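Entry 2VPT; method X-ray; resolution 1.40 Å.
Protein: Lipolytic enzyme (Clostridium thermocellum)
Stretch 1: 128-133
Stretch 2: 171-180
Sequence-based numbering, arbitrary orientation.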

# COMPACT_ATOMS: atom_id res chain seq x y z
N TYR A 128 -0.25 -18.33 9.69
CA TYR A 128 -0.53 -18.05 8.29
C TYR A 128 -1.43 -19.09 7.65
O TYR A 128 -1.46 -20.26 8.03
CB TYR A 128 0.80 -17.99 7.49
CG TYR A 128 1.62 -16.77 7.78
CD1 TYR A 128 1.68 -15.73 6.87
CD2 TYR A 128 2.37 -16.64 8.95
CE1 TYR A 128 2.45 -14.60 7.11
CE2 TYR A 128 3.12 -15.52 9.20
CZ TYR A 128 3.15 -14.49 8.28
OH TYR A 128 3.92 -13.37 8.53
N TYR A 129 -2.17 -18.66 6.63
CA TYR A 129 -2.80 -19.59 5.71
C TYR A 129 -1.67 -20.47 5.13
O TYR A 129 -0.53 -20.03 5.01
CB TYR A 129 -3.57 -18.84 4.61
CG TYR A 129 -2.75 -17.84 3.85
CD1 TYR A 129 -2.13 -18.19 2.66
CD2 TYR A 129 -2.58 -16.54 4.33
CE1 TYR A 129 -1.36 -17.29 1.96
CE2 TYR A 129 -1.80 -15.62 3.63
CZ TYR A 129 -1.20 -16.00 2.45
OH TYR A 129 -0.43 -15.10 1.73
N PRO A 130 -1.97 -21.72 4.80
CA PRO A 130 -0.92 -22.69 4.44
C PRO A 130 -0.38 -22.59 3.00
O PRO A 130 -0.46 -23.55 2.23
CB PRO A 130 -1.61 -24.03 4.69
CG PRO A 130 -3.02 -23.75 4.30
CD PRO A 130 -3.30 -22.36 4.81
N TRP A 131 0.16 -21.43 2.65
CA TRP A 131 0.69 -21.19 1.31
C TRP A 131 1.77 -20.11 1.39
O TRP A 131 1.52 -19.06 1.97
CB TRP A 131 -0.43 -20.71 0.39
CG TRP A 131 -0.02 -20.67 -1.05
CD1 TRP A 131 0.32 -19.58 -1.77
CD2 TRP A 131 0.10 -21.79 -1.93
NE1 TRP A 131 0.63 -19.94 -3.06
CE2 TRP A 131 0.50 -21.30 -3.18
CE3 TRP A 131 -0.11 -23.17 -1.78
CZ2 TRP A 131 0.72 -22.14 -4.28
CZ3 TRP A 131 0.09 -24.00 -2.87
CH2 TRP A 131 0.50 -23.47 -4.11
N PRO A 132 2.98 -20.39 0.86
CA PRO A 132 3.44 -21.65 0.30
C PRO A 132 3.50 -22.73 1.38
O PRO A 132 3.51 -22.41 2.57
CB PRO A 132 4.86 -21.32 -0.20
CG PRO A 132 5.28 -20.17 0.60
CD PRO A 132 4.04 -19.37 0.85
N GLU A 133 3.54 -23.99 0.96
CA GLU A 133 3.59 -25.14 1.87
C GLU A 133 4.63 -24.96 2.98
O GLU A 133 4.39 -25.32 4.13
CB GLU A 133 3.86 -26.43 1.06
CG GLU A 133 4.19 -27.69 1.86
CD GLU A 133 2.97 -28.49 2.31
OE1 GLU A 133 1.83 -27.96 2.24
OE2 GLU A 133 3.15 -29.65 2.73
N ASP A 171 -8.56 -18.66 -3.37
CA ASP A 171 -8.04 -17.87 -2.26
C ASP A 171 -6.71 -17.19 -2.52
O ASP A 171 -6.28 -16.38 -1.70
CB ASP A 171 -7.89 -18.77 -1.03
CG ASP A 171 -9.22 -19.38 -0.59
OD1 ASP A 171 -10.27 -18.88 -1.03
OD2 ASP A 171 -9.20 -20.33 0.22
N ILE A 172 -6.06 -17.52 -3.62
CA ILE A 172 -4.77 -16.94 -3.99
C ILE A 172 -4.92 -16.00 -5.18
O ILE A 172 -5.61 -16.30 -6.15
CB ILE A 172 -3.73 -18.03 -4.28
CG1 ILE A 172 -3.45 -18.85 -3.01
CG2 ILE A 172 -2.42 -17.43 -4.83
CD1 ILE A 172 -2.99 -18.02 -1.78
N SER A 173 -4.27 -14.84 -5.08
CA SER A 173 -4.36 -13.81 -6.09
C SER A 173 -3.57 -14.15 -7.35
O SER A 173 -2.87 -15.16 -7.42
CB SER A 173 -3.82 -12.49 -5.51
OG SER A 173 -2.41 -12.49 -5.51
N TRP A 174 -3.70 -13.28 -8.34
CA TRP A 174 -2.94 -13.37 -9.58
C TRP A 174 -1.42 -13.47 -9.41
O TRP A 174 -0.73 -13.97 -10.30
CB TRP A 174 -3.27 -12.15 -10.46
CG TRP A 174 -2.98 -10.86 -9.76
CD1 TRP A 174 -3.81 -10.16 -8.94
CD2 TRP A 174 -1.75 -10.13 -9.80
NE1 TRP A 174 -3.18 -9.04 -8.46
CE2 TRP A 174 -1.91 -9.00 -8.98
CE3 TRP A 174 -0.53 -10.33 -10.45
CZ2 TRP A 174 -0.90 -8.06 -8.80
CZ3 TRP A 174 0.47 -9.40 -10.27
CH2 TRP A 174 0.28 -8.28 -9.45
N ASP A 175 -0.86 -12.99 -8.29
CA ASP A 175 0.59 -13.09 -8.08
C ASP A 175 1.08 -14.46 -7.61
O ASP A 175 2.30 -14.69 -7.49
CB ASP A 175 1.13 -11.93 -7.20
CG ASP A 175 0.83 -12.09 -5.71
OD1 ASP A 175 0.41 -13.18 -5.24
OD2 ASP A 175 1.05 -11.09 -4.98
N GLY A 176 0.14 -15.37 -7.34
CA GLY A 176 0.47 -16.74 -6.98
C GLY A 176 0.96 -16.96 -5.56
O GLY A 176 1.30 -18.07 -5.21
N LEU A 177 0.95 -15.91 -4.74
CA LEU A 177 1.50 -15.99 -3.38
C LEU A 177 0.56 -15.39 -2.33
O LEU A 177 0.26 -16.02 -1.30
CB LEU A 177 2.84 -15.25 -3.34
CG LEU A 177 3.59 -15.13 -2.02
CD1 LEU A 177 3.94 -16.51 -1.46
CD2 LEU A 177 4.83 -14.29 -2.22
N HIS A 178 0.12 -14.16 -2.58
CA HIS A 178 -0.74 -13.44 -1.66
C HIS A 178 -2.20 -13.79 -1.89
O HIS A 178 -2.58 -14.26 -2.97
CB HIS A 178 -0.55 -11.93 -1.83
CG HIS A 178 0.80 -11.47 -1.40
ND1 HIS A 178 1.79 -11.17 -2.31
CD2 HIS A 178 1.33 -11.27 -0.18
CE1 HIS A 178 2.88 -10.80 -1.65
NE2 HIS A 178 2.63 -10.85 -0.36
N LEU A 179 -2.99 -13.55 -0.86
CA LEU A 179 -4.41 -13.85 -0.90
C LEU A 179 -5.18 -12.99 -1.92
O LEU A 179 -4.83 -11.84 -2.17
CB LEU A 179 -5.03 -13.65 0.49
CG LEU A 179 -4.57 -14.61 1.59
CD1 LEU A 179 -5.00 -14.06 2.93
CD2 LEU A 179 -5.08 -16.04 1.36
N SER A 180 -6.23 -13.59 -2.47
CA SER A 180 -7.24 -12.86 -3.23
C SER A 180 -8.20 -12.13 -2.30
O SER A 180 -8.16 -12.29 -1.08
CB SER A 180 -8.05 -13.87 -4.03
OG SER A 180 -8.74 -14.72 -3.13
O HOH W 1 -1.76 -12.30 1.43
O HOH W 2 1.79 -16.04 0.97

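Two loops that lack regular secondary structure cannot rely on the repeating hydrogen bonds of a sheet, and the contact between residues 128-133 and 171-180 of this lipolytic enzyme illustrates the alternative: aromatic side chains bridge the gap, offering their faces to aliphatic groups and their polar atoms to a backbone carbonyl or to bridging water. The backbones remain well apart, with CA atoms 8.9 Å from each other at Y129 and L179 and 7.0 Å at P132 and L177, and side chains, with bridging water, span the space between.

Y128 takes no part, its side chain lying out of reach, but Y129 points toward the second stretch and is the first bridge. L179 lies over one face of its ring, CD2 standing 3.7 Å from the ring centroid and only 4° off the normal, a nearly ideal CH-pi arrangement in which a slightly polarized methyl group meets the pi cloud. I172 adds a looser apolar contact, its CD1 4.1 Å from Y129 CE1. The phenol oxygen is served by two waters. One donates to Y129 OH (3.1 Å) and accepts from L179 N (2.9 Å); the other accepts from Y129 OH (2.5 Å) and donates to L177 O (2.7 Å) and W131 O (3.2 Å), so that solvent links the polar atoms of both loops.

P130 makes no contact, and W131 supplies the second bridge. Its indole NE1 donates to G176 O at 2.9 Å with an angle of 175°, a direct hydrogen bond between the stretches and an almost linear one. The acceptor lies near the ring plane, as an in-plane N-H requires, which leaves the face free for I172: CG1 sits 4.2 Å from the centroid of the five-membered ring, while I172 CD1 approaches W131 CD1 to 3.7 Å. I172 thus touches both Y129 and W131.

The acceptor is held in place by its own loop. G176 closes a type I turn from S173, its N bonded to S173 O at 3.0 Å, and its positive phi of 77° is a conformation that favours glycine. Within the turn, D175 OD1 accepts from L177 N and H178 N, both at 2.8 Å, while D175 OD2 accepts from H178 ND1 at 2.8 Å, tying down the backbone that follows.

P132, after a cis peptide bond, completes the contact. Its CD meets L177 CD1 at 3.7 Å; although the CA-to-CB bond of L177 points away, the end of that side chain comes nearer. E133 lies out of reach.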